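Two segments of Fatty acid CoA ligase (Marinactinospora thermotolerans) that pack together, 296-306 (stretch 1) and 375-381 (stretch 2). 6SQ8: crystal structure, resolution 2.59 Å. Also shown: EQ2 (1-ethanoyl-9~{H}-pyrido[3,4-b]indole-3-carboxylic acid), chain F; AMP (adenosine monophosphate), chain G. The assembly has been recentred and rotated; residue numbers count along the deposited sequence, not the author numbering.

Stretch 1 296-306: NYGTQEAAFIA
Stretch 2, residues 375-381: WLRTGDV

The contact between 296-306 and 375-381 illustrates how a hairpin can be fixed to a distant segment by one buried polar bond and two small neighbouring packing groups, with no backbone hydrogen bonds between them.

Stretch 1 supplies the hairpin. Strand 296-299 is extended and pairs with strand 303-306: Tyr297 N bonds to Ala306 O (2.9 Å), and Ile305 N to Tyr297 O (2.8 Å). Between them, 300-302 adopt helical phi/psi, and Ala303 (53/-146) brings the chain back. Thr299, chi1 p, braces this turn by accepting Ala302 N at OG1 (2.8 Å).

Stretch 2 is extended through Leu376 and Arg377, then turns a corner at Gly379 (99/-2), where backbone angles that would jam a CB against the preceding carbonyl call for glycine. Thr378, also p, steadies the corner, its OG1 accepting Asp380 N at 3.1 Å. Across the stretches, Ala302 and Thr378 have the closest CA atoms, 6.9 Å apart.

The polar bond joins two side chains whose CA-to-CB bonds point toward the opposing stretch. Tyr297 (chi1 t, chi2 53°) donates OH to Asp380 OD2 at 2.7 Å, the carboxylate oxygen lying at the ring edge near its plane. Asp380 (chi1 m, chi2 -45°) also accepts AMP O2' at OD1, 2.6 Å, so this buried acid couples the contact to the nucleotide.

In the first packing group, Leu376 (t, chi2 63°), which has the largest covered area, meets Glu301 and Ala302. Its CD2 lies 3.6 Å from Ala302 CB and 3.6 Å from Glu301 CB. In the second, Thr378 meets Ile305 and Thr299: Ile305 (m, t) brings CD1 to 3.9 Å from Thr378 CG2, while Thr299 CG2 sits 4.3 Å from Thr378 CB. The threonines thus combine hydroxyls that brace their own turns with methyls that pack across the 286 Å² interface.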

# COMPACT_ATOMS: atom_id res chain seq x y z
N ASN A 296 -0.01 -5.33 8.00
CA ASN A 296 -0.72 -4.06 7.97
C ASN A 296 -1.86 -4.20 6.96
O ASN A 296 -1.69 -4.76 5.89
CB ASN A 296 0.20 -2.90 7.56
CG ASN A 296 1.02 -2.30 8.69
OD1 ASN A 296 1.07 -2.85 9.81
ND2 ASN A 296 1.69 -1.20 8.41
N TYR A 297 -3.03 -3.66 7.32
CA TYR A 297 -4.17 -3.54 6.44
C TYR A 297 -4.57 -2.07 6.38
O TYR A 297 -4.74 -1.41 7.39
CB TYR A 297 -5.31 -4.43 6.94
CG TYR A 297 -6.70 -4.11 6.44
CD1 TYR A 297 -6.97 -4.01 5.08
CD2 TYR A 297 -7.77 -3.96 7.32
CE1 TYR A 297 -8.25 -3.75 4.61
CE2 TYR A 297 -9.05 -3.71 6.87
CZ TYR A 297 -9.30 -3.61 5.51
OH TYR A 297 -10.56 -3.36 5.07
N GLY A 298 -4.72 -1.58 5.16
CA GLY A 298 -5.29 -0.28 4.87
C GLY A 298 -5.87 -0.24 3.48
O GLY A 298 -5.84 -1.24 2.77
N THR A 299 -6.46 0.90 3.13
CA THR A 299 -6.94 1.19 1.78
C THR A 299 -6.49 2.60 1.43
O THR A 299 -6.04 3.33 2.29
CB THR A 299 -8.46 1.01 1.67
OG1 THR A 299 -9.12 2.19 2.12
CG2 THR A 299 -8.97 -0.19 2.45
N GLN A 300 -6.60 2.95 0.15
CA GLN A 300 -6.23 4.28 -0.33
C GLN A 300 -7.13 5.30 0.36
O GLN A 300 -6.64 6.35 0.79
CB GLN A 300 -6.36 4.37 -1.85
CG GLN A 300 -5.18 3.76 -2.60
CD GLN A 300 -4.15 4.79 -2.99
OE1 GLN A 300 -3.62 5.59 -2.19
NE2 GLN A 300 -3.85 4.76 -4.28
N GLU A 301 -8.42 4.97 0.51
CA GLU A 301 -9.38 5.86 1.12
C GLU A 301 -9.19 5.90 2.65
O GLU A 301 -9.33 6.94 3.25
CB GLU A 301 -10.79 5.42 0.74
CG GLU A 301 -11.12 5.57 -0.74
CD GLU A 301 -10.79 4.36 -1.59
OE1 GLU A 301 -9.91 3.59 -1.19
OE2 GLU A 301 -11.40 4.20 -2.67
N ALA A 302 -8.84 4.77 3.28
CA ALA A 302 -8.88 4.66 4.73
C ALA A 302 -7.54 5.00 5.38
O ALA A 302 -7.50 5.23 6.60
CB ALA A 302 -9.29 3.26 5.10
N ALA A 303 -6.46 4.94 4.61
CA ALA A 303 -5.12 4.78 5.15
C ALA A 303 -5.08 3.54 6.08
O ALA A 303 -5.78 2.56 5.84
CB ALA A 303 -4.71 6.06 5.86
N PHE A 304 -4.26 3.60 7.15
CA PHE A 304 -4.05 2.49 8.07
C PHE A 304 -5.36 2.12 8.80
O PHE A 304 -6.04 3.01 9.32
CB PHE A 304 -3.01 2.86 9.12
CG PHE A 304 -1.60 3.02 8.60
CD1 PHE A 304 -0.96 1.98 7.94
CD2 PHE A 304 -0.89 4.19 8.83
CE1 PHE A 304 0.34 2.12 7.48
CE2 PHE A 304 0.41 4.32 8.38
CZ PHE A 304 1.03 3.28 7.71
N ILE A 305 -5.66 0.81 8.87
CA ILE A 305 -6.84 0.33 9.60
C ILE A 305 -6.45 -0.63 10.73
O ILE A 305 -6.89 -0.45 11.87
CB ILE A 305 -7.85 -0.32 8.65
CG1 ILE A 305 -8.36 0.68 7.60
CG2 ILE A 305 -9.00 -0.93 9.45
CD1 ILE A 305 -9.21 0.03 6.52
N ALA A 306 -5.69 -1.68 10.41
CA ALA A 306 -5.40 -2.73 11.39
C ALA A 306 -4.01 -3.31 11.18
O ALA A 306 -3.40 -3.15 10.12
CB ALA A 306 -6.43 -3.81 11.30
N TRP A 375 -18.30 7.84 8.33
CA TRP A 375 -17.91 6.44 8.13
C TRP A 375 -17.54 6.23 6.67
O TRP A 375 -18.23 6.71 5.78
CB TRP A 375 -19.02 5.47 8.55
CG TRP A 375 -19.22 5.44 10.04
CD1 TRP A 375 -20.01 6.27 10.78
CD2 TRP A 375 -18.60 4.54 10.97
NE1 TRP A 375 -19.91 5.96 12.11
CE2 TRP A 375 -19.07 4.89 12.26
CE3 TRP A 375 -17.71 3.47 10.86
CZ2 TRP A 375 -18.68 4.20 13.41
CZ3 TRP A 375 -17.33 2.79 11.99
CH2 TRP A 375 -17.80 3.15 13.25
N LEU A 376 -16.45 5.49 6.45
CA LEU A 376 -15.96 5.12 5.12
C LEU A 376 -16.25 3.64 4.85
O LEU A 376 -16.01 2.79 5.67
CB LEU A 376 -14.46 5.42 5.06
CG LEU A 376 -13.72 4.80 3.89
CD1 LEU A 376 -14.24 5.35 2.59
CD2 LEU A 376 -12.23 5.06 3.99
N ARG A 377 -16.84 3.39 3.68
CA ARG A 377 -17.06 2.06 3.09
C ARG A 377 -15.74 1.61 2.46
O ARG A 377 -15.36 2.09 1.40
CB ARG A 377 -18.19 2.19 2.07
CG ARG A 377 -18.80 0.93 1.48
CD ARG A 377 -19.70 1.39 0.33
NE ARG A 377 -20.34 0.36 -0.48
CZ ARG A 377 -21.64 0.02 -0.43
NH1 ARG A 377 -22.45 0.58 0.45
NH2 ARG A 377 -22.12 -0.91 -1.24
N THR A 378 -15.04 0.69 3.11
CA THR A 378 -13.74 0.22 2.66
C THR A 378 -13.86 -0.46 1.30
O THR A 378 -12.96 -0.34 0.49
CB THR A 378 -13.11 -0.77 3.65
OG1 THR A 378 -14.01 -1.88 3.78
CG2 THR A 378 -12.82 -0.15 4.99
N GLY A 379 -14.95 -1.19 1.08
CA GLY A 379 -15.10 -2.04 -0.10
C GLY A 379 -14.78 -3.51 0.18
O GLY A 379 -14.86 -4.34 -0.71
N ASP A 380 -14.38 -3.79 1.43
CA ASP A 380 -14.07 -5.11 1.90
C ASP A 380 -15.26 -5.64 2.70
O ASP A 380 -16.06 -4.86 3.23
CB ASP A 380 -12.83 -5.13 2.77
CG ASP A 380 -11.57 -4.82 1.99
OD1 ASP A 380 -11.42 -5.41 0.87
OD2 ASP A 380 -10.75 -3.96 2.49
N VAL A 381 -15.29 -6.97 2.78
CA VAL A 381 -16.27 -7.72 3.50
C VAL A 381 -15.52 -8.63 4.49
O VAL A 381 -14.46 -9.16 4.18
CB VAL A 381 -17.13 -8.51 2.49
CG1 VAL A 381 -17.78 -9.73 3.09
CG2 VAL A 381 -18.17 -7.63 1.85
C1 EQ2 F . -1.04 -0.21 5.64
C2 EQ2 F . -1.30 -0.70 4.26
O1 EQ2 F . -0.98 -1.83 3.97
C3 EQ2 F . -1.91 0.23 3.24
N1 EQ2 F . -2.44 -0.35 2.15
C4 EQ2 F . -2.98 0.41 1.18
C5 EQ2 F . -3.51 -0.30 -0.04
O2 EQ2 F . -3.49 -1.55 -0.06
O3 EQ2 F . -3.90 0.44 -0.96
C6 EQ2 F . -3.01 1.80 1.25
C7 EQ2 F . -2.48 2.42 2.37
C8 EQ2 F . -2.35 3.79 2.79
C9 EQ2 F . -2.70 5.02 2.25
C10 EQ2 F . -2.42 6.17 2.97
C11 EQ2 F . -1.79 6.11 4.21
C12 EQ2 F . -1.44 4.91 4.78
C13 EQ2 F . -1.72 3.75 4.05
N2 EQ2 F . -1.47 2.43 4.39
C14 EQ2 F . -1.92 1.62 3.38
P AMP G . -6.73 -0.11 -2.75
O1P AMP G . -6.19 0.94 -1.83
O2P AMP G . -8.21 0.05 -3.13
O3P AMP G . -5.80 -0.32 -3.93
O5' AMP G . -6.60 -1.48 -1.85
C5' AMP G . -7.43 -1.85 -0.73
C4' AMP G . -7.76 -3.34 -0.71
O4' AMP G . -6.61 -4.17 -0.70
C3' AMP G . -8.50 -3.73 0.54
O3' AMP G . -9.85 -3.60 0.22
C2' AMP G . -8.09 -5.16 0.88
O2' AMP G . -8.96 -6.22 0.42
C1' AMP G . -6.74 -5.28 0.20
N9 AMP G . -5.68 -5.28 1.24
C8 AMP G . -4.81 -4.29 1.55
N7 AMP G . -4.00 -4.68 2.57
C5 AMP G . -4.36 -5.93 2.93
C6 AMP G . -3.93 -6.93 3.93
N6 AMP G . -2.92 -6.68 4.78
N1 AMP G . -4.58 -8.11 3.96
C2 AMP G . -5.61 -8.38 3.10
N3 AMP G . -6.06 -7.52 2.16
C4 AMP G . -5.48 -6.31 2.04